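Local coordinates for protein ribose 5-phosphate isomerase (Trypanosoma cruzi, PDB 3M1P) that probably interconverts ribose 5-phosphate and ribulose 5-phosphate as a type B isomerase, working as an assembly of four identical subunits, at residues H91-A96 and I124-Q129. The protein carries 1 engineered substitution. Residues are numbered along the deposited sequence; the frame is centred on the assembly and turned at random.
Sequences HDHYTA and IITFLQ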
# COMPACT_ATOMS: atom_id res chain seq x y z
N HIS A 91 -3.13 -0.15 6.72
CA HIS A 91 -2.10 0.48 5.89
C HIS A 91 -2.67 1.55 4.95
O HIS A 91 -1.95 2.13 4.14
CB HIS A 91 -1.38 -0.57 5.06
CG HIS A 91 -2.28 -1.27 4.10
ND1 HIS A 91 -3.08 -2.33 4.47
CD2 HIS A 91 -2.54 -1.04 2.79
CE1 HIS A 91 -3.77 -2.74 3.42
NE2 HIS A 91 -3.47 -1.97 2.39
N ASP A 92 -3.97 1.80 5.04
CA ASP A 92 -4.58 2.83 4.20
C ASP A 92 -5.97 3.17 4.73
O ASP A 92 -6.41 2.64 5.73
CB ASP A 92 -4.63 2.39 2.72
CG ASP A 92 -5.70 1.32 2.45
OD1 ASP A 92 -6.07 0.58 3.39
OD2 ASP A 92 -6.16 1.22 1.28
N HIS A 93 -6.64 4.05 4.01
CA HIS A 93 -7.96 4.52 4.35
C HIS A 93 -9.00 3.40 4.32
O HIS A 93 -9.84 3.31 5.21
CB HIS A 93 -8.32 5.63 3.35
CG HIS A 93 -9.71 6.15 3.52
ND1 HIS A 93 -10.79 5.56 2.91
CD2 HIS A 93 -10.20 7.17 4.26
CE1 HIS A 93 -11.89 6.20 3.26
NE2 HIS A 93 -11.56 7.18 4.08
N TYR A 94 -8.95 2.56 3.28
CA TYR A 94 -9.90 1.47 3.11
C TYR A 94 -9.90 0.43 4.25
O TYR A 94 -10.95 0.14 4.84
CB TYR A 94 -9.68 0.78 1.75
CG TYR A 94 -10.68 -0.31 1.48
CD1 TYR A 94 -11.93 -0.03 0.91
CD2 TYR A 94 -10.40 -1.62 1.82
CE1 TYR A 94 -12.87 -1.05 0.69
CE2 TYR A 94 -11.31 -2.64 1.60
CZ TYR A 94 -12.53 -2.35 1.03
OH TYR A 94 -13.40 -3.40 0.83
N THR A 95 -8.75 -0.14 4.57
CA THR A 95 -8.64 -1.07 5.71
C THR A 95 -9.05 -0.40 7.03
O THR A 95 -9.67 -1.03 7.88
CB THR A 95 -7.22 -1.61 5.86
OG1 THR A 95 -6.30 -0.51 5.81
CG2 THR A 95 -6.91 -2.62 4.74
N ALA A 96 -8.70 0.88 7.21
CA ALA A 96 -9.08 1.61 8.43
C ALA A 96 -10.60 1.70 8.57
O ALA A 96 -11.17 1.46 9.65
CB ALA A 96 -8.44 3.01 8.46
N ILE A 124 -5.75 6.95 11.35
CA ILE A 124 -6.25 7.20 12.70
C ILE A 124 -7.59 7.93 12.67
O ILE A 124 -8.53 7.53 13.33
CB ILE A 124 -5.19 7.92 13.59
CG1 ILE A 124 -4.09 6.92 13.96
CG2 ILE A 124 -5.82 8.52 14.88
CD1 ILE A 124 -2.84 7.56 14.53
N ILE A 125 -7.68 8.97 11.84
CA ILE A 125 -8.91 9.75 11.71
C ILE A 125 -10.07 8.92 11.17
O ILE A 125 -11.16 8.94 11.74
CB ILE A 125 -8.67 11.05 10.86
CG1 ILE A 125 -7.79 12.04 11.66
CG2 ILE A 125 -10.01 11.65 10.35
CD1 ILE A 125 -7.06 13.10 10.81
N THR A 126 -9.83 8.18 10.09
CA THR A 126 -10.84 7.32 9.50
C THR A 126 -11.34 6.24 10.48
O THR A 126 -12.53 5.99 10.60
CB THR A 126 -10.32 6.65 8.21
OG1 THR A 126 -9.79 7.66 7.35
CG2 THR A 126 -11.43 5.89 7.51
N PHE A 127 -10.40 5.60 11.18
CA PHE A 127 -10.71 4.61 12.19
C PHE A 127 -11.63 5.18 13.28
O PHE A 127 -12.65 4.58 13.61
CB PHE A 127 -9.41 4.14 12.82
CG PHE A 127 -9.56 2.98 13.75
CD1 PHE A 127 -9.62 1.69 13.26
CD2 PHE A 127 -9.62 3.19 15.14
CE1 PHE A 127 -9.74 0.60 14.14
CE2 PHE A 127 -9.73 2.11 16.02
CZ PHE A 127 -9.81 0.82 15.52
N LEU A 128 -11.27 6.34 13.81
CA LEU A 128 -12.02 6.93 14.92
C LEU A 128 -13.40 7.43 14.50
O LEU A 128 -14.37 7.27 15.24
CB LEU A 128 -11.22 8.03 15.63
CG LEU A 128 -9.97 7.54 16.36
CD1 LEU A 128 -9.13 8.70 16.85
CD2 LEU A 128 -10.33 6.59 17.51
N GLN A 129 -13.47 7.98 13.29
CA GLN A 129 -14.71 8.58 12.77
C GLN A 129 -15.71 7.61 12.13
O GLN A 129 -16.90 7.91 12.08
CB GLN A 129 -14.39 9.69 11.76
CG GLN A 129 -13.75 10.95 12.37
CD GLN A 129 -13.47 12.02 11.33
OE1 GLN A 129 -13.62 11.79 10.13
NE2 GLN A 129 -13.03 13.21 11.78
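Two helices of the alpha/beta fold, 93-101 and 117-129, come together through the first turn of one and the last turns of the other, where His-93 and Ala-96 receive Thr-126 and Phe-127. The backbones are close, with Ala-96 CA just 5.1 Å from Phe-127 CA; the small methyl of Ala-96, which points toward the other helix and rests 4.1 Å from Thr-126 CB, allows this approach. Thr-126 also meets the His-93 imidazole. Its methyl CG2 lies over one ring face of His-93 as a CH-pi contact, 4.0 Å from the centroid and 30° off the normal, while OG1 comes within 3.2 Å of His-93 CD2. With CG anti to the backbone N (chi1 176°), the long His-93 side chain comes across to Thr-126, and the two cross at about a right angle. The Thr-126 hydroxyl is hydrogen-bonded within its own helix, to the carbonyl of Glu-122. Ala-96 O lies 3.9 Å from Phe-127 CD1, at an oblique position relative to the ring.

Asp-92 sets the start of helix 93-101 as its N-cap: OD1 accepts from Thr-95 N (3.0 Å, 165°) and from Thr-95 OG1 (2.7 Å), so two donors from one residue grip a single carboxylate oxygen. His-93 also takes part in the subunit interface: its ring stacks on His-93 of the second subunit, and ND1 makes a weak hydrogen bond to Glu-122 of that chain. Helices 93-101 and 117-129 thus pack together in a chain built on a five-stranded parallel sheet of order 2-1-3-5-4, as in the Rossmann-like alpha/beta/alpha fold of the RpiB/LacAB family.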